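Local atomic coordinates of SPCC18.06c protein (Schizosaccharomyces pombe, PDB entry 2P51), a protein that removes poly(A) tails from messenger RNA as a metal-dependent 3'-exoribonuclease, serving as the catalytic deadenylase subunit of the CCR4-NOT complex. Residues Y193-L196 against C197-P201. Residues are numbered along the deposited sequence; the frame is centred on the assembly and turned at random.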
loop_
_atom_site.group_PDB
_atom_site.type_symbol
_atom_site.label_atom_id
_atom_site.label_comp_id
_atom_site.label_asym_id
_atom_site.label_seq_id
_atom_site.Cartn_x
_atom_site.Cartn_y
_atom_site.Cartn_z
ATOM N N TYR A 193 12.624 -4.502 -9.187
ATOM C CA TYR A 193 13.130 -4.580 -7.837
ATOM C C TYR A 193 14.210 -3.538 -7.598
ATOM O O TYR A 193 14.265 -2.884 -6.538
ATOM C CB TYR A 193 13.693 -5.992 -7.624
ATOM C CG TYR A 193 14.142 -6.207 -6.191
ATOM C CD1 TYR A 193 13.217 -6.397 -5.152
ATOM C CD2 TYR A 193 15.505 -6.216 -5.909
ATOM C CE1 TYR A 193 13.650 -6.590 -3.860
ATOM C CE2 TYR A 193 15.924 -6.403 -4.608
ATOM C CZ TYR A 193 15.007 -6.580 -3.601
ATOM O OH TYR A 193 15.468 -6.784 -2.315
ATOM N N LYS A 194 15.112 -3.362 -8.548
ATOM C CA LYS A 194 16.189 -2.392 -8.377
ATOM C C LYS A 194 15.669 -0.980 -8.171
ATOM O O LYS A 194 16.097 -0.215 -7.300
ATOM C CB LYS A 194 17.060 -2.427 -9.634
ATOM C CG LYS A 194 18.160 -1.416 -9.710
ATOM C CD LYS A 194 19.120 -2.008 -10.789
ATOM C CE LYS A 194 18.775 -3.507 -10.842
ATOM N NZ LYS A 194 19.413 -4.279 -9.739
ATOM N N ILE A 195 14.712 -0.590 -9.017
ATOM C CA ILE A 195 14.185 0.780 -8.907
ATOM C C ILE A 195 13.328 0.882 -7.680
ATOM O O ILE A 195 13.359 1.891 -6.966
ATOM C CB ILE A 195 13.359 1.037 -10.193
ATOM C CG1 ILE A 195 14.268 1.040 -11.426
ATOM C CG2 ILE A 195 12.518 2.277 -10.058
ATOM C CD1 ILE A 195 13.636 1.187 -12.777
ATOM N N LEU A 196 12.579 -0.192 -7.388
ATOM C CA LEU A 196 11.755 -0.119 -6.174
ATOM C C LEU A 196 12.613 0.118 -4.945
ATOM O O LEU A 196 12.187 0.936 -4.124
ATOM C CB LEU A 196 10.972 -1.397 -5.905
ATOM C CG LEU A 196 9.799 -1.276 -4.943
ATOM C CD1 LEU A 196 8.678 -0.377 -5.515
ATOM C CD2 LEU A 196 9.252 -2.648 -4.642
ATOM N N CYS A 197 13.744 -0.553 -4.835
ATOM C CA CYS A 197 14.570 -0.406 -3.617
ATOM C C CYS A 197 15.291 0.926 -3.554
ATOM O O CYS A 197 15.829 1.358 -2.541
ATOM C CB CYS A 197 15.538 -1.608 -3.502
ATOM S SG CYS A 197 14.586 -3.132 -3.112
ATOM N N ILE A 198 15.284 1.690 -4.672
ATOM C CA ILE A 198 15.836 3.071 -4.516
ATOM C C ILE A 198 14.809 3.999 -3.892
ATOM O O ILE A 198 15.113 4.833 -3.031
ATOM C CB ILE A 198 16.308 3.553 -5.892
ATOM C CG1 ILE A 198 17.552 2.791 -6.390
ATOM C CG2 ILE A 198 16.520 5.066 -5.931
ATOM C CD1 ILE A 198 17.824 3.045 -7.861
ATOM N N TYR A 199 13.538 3.892 -4.335
ATOM C CA TYR A 199 12.493 4.719 -3.740
ATOM C C TYR A 199 12.084 4.266 -2.341
ATOM O O TYR A 199 11.720 5.134 -1.528
ATOM C CB TYR A 199 11.229 4.708 -4.642
ATOM C CG TYR A 199 11.423 5.556 -5.876
ATOM C CD1 TYR A 199 11.139 6.936 -5.884
ATOM C CD2 TYR A 199 11.892 4.961 -7.050
ATOM C CE1 TYR A 199 11.326 7.686 -7.053
ATOM C CE2 TYR A 199 12.085 5.706 -8.211
ATOM C CZ TYR A 199 11.807 7.079 -8.194
ATOM O OH TYR A 199 11.994 7.804 -9.364
ATOM N N PHE A 200 12.123 2.957 -2.071
ATOM C CA PHE A 200 11.733 2.392 -0.784
ATOM C C PHE A 200 12.919 1.588 -0.235
ATOM O O PHE A 200 12.886 0.353 -0.229
ATOM C CB PHE A 200 10.518 1.462 -0.938
ATOM C CG PHE A 200 9.354 2.198 -1.631
ATOM C CD1 PHE A 200 8.492 2.992 -0.900
ATOM C CD2 PHE A 200 9.130 2.063 -2.999
ATOM C CE1 PHE A 200 7.414 3.638 -1.492
ATOM C CE2 PHE A 200 8.060 2.722 -3.612
ATOM C CZ PHE A 200 7.182 3.516 -2.850
ATOM N N PRO A 201 13.997 2.248 0.175
ATOM C CA PRO A 201 15.209 1.530 0.512
ATOM C C PRO A 201 15.107 0.650 1.746
ATOM O O PRO A 201 15.963 -0.233 1.905
ATOM C CB PRO A 201 16.228 2.654 0.747
ATOM C CG PRO A 201 15.382 3.863 1.096
ATOM C CD PRO A 201 14.156 3.733 0.220
#
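Tyr-193 swings its ring anti to the backbone N (chi1 -175°), which carries it along the helix toward Cys-197, while Cys-197 turns SG back beside its own N (chi1 -70°). Cys-197 SG lies over one face of the ring, 3.5 Å from Tyr-193 CZ and displaced toward the rim. A small, polarisable thiol suits this sulfur-aromatic contact, and the phenol keeps its OH for a hydrogen bond to the backbone O of Asn-267. Further along, Leu-196 and Phe-200 repeat the i to i+4 spacing: Leu-196 CD1 touches Phe-200 CD2, 3.5 Å away, the two side chains running at a slant to each other. These two buried, wholly apolar side chains face Phe-173 of helix 170-181. The turn closes helix 189-199 of the DEDD nuclease fold, and Leu-196 lies about 9 Å, side chain to side chain, from the metal ligand Asp-172. Backbone bonds show how the helix ends. Cys-197 N reaches Tyr-193 O at 2.9 Å, but Ile-198 N turns chiefly to Ile-195 O, 3.0 Å away, an i to i+3 bond that largely replaces the i to i+4 one; its bond to Lys-194 O is weak, as is that of Tyr-199 N to Ile-195 O. Phe-200, already outside helical angles, still gives its N to Leu-196 O at 2.9 Å, and its ring packs edge-to-face with Trp-164.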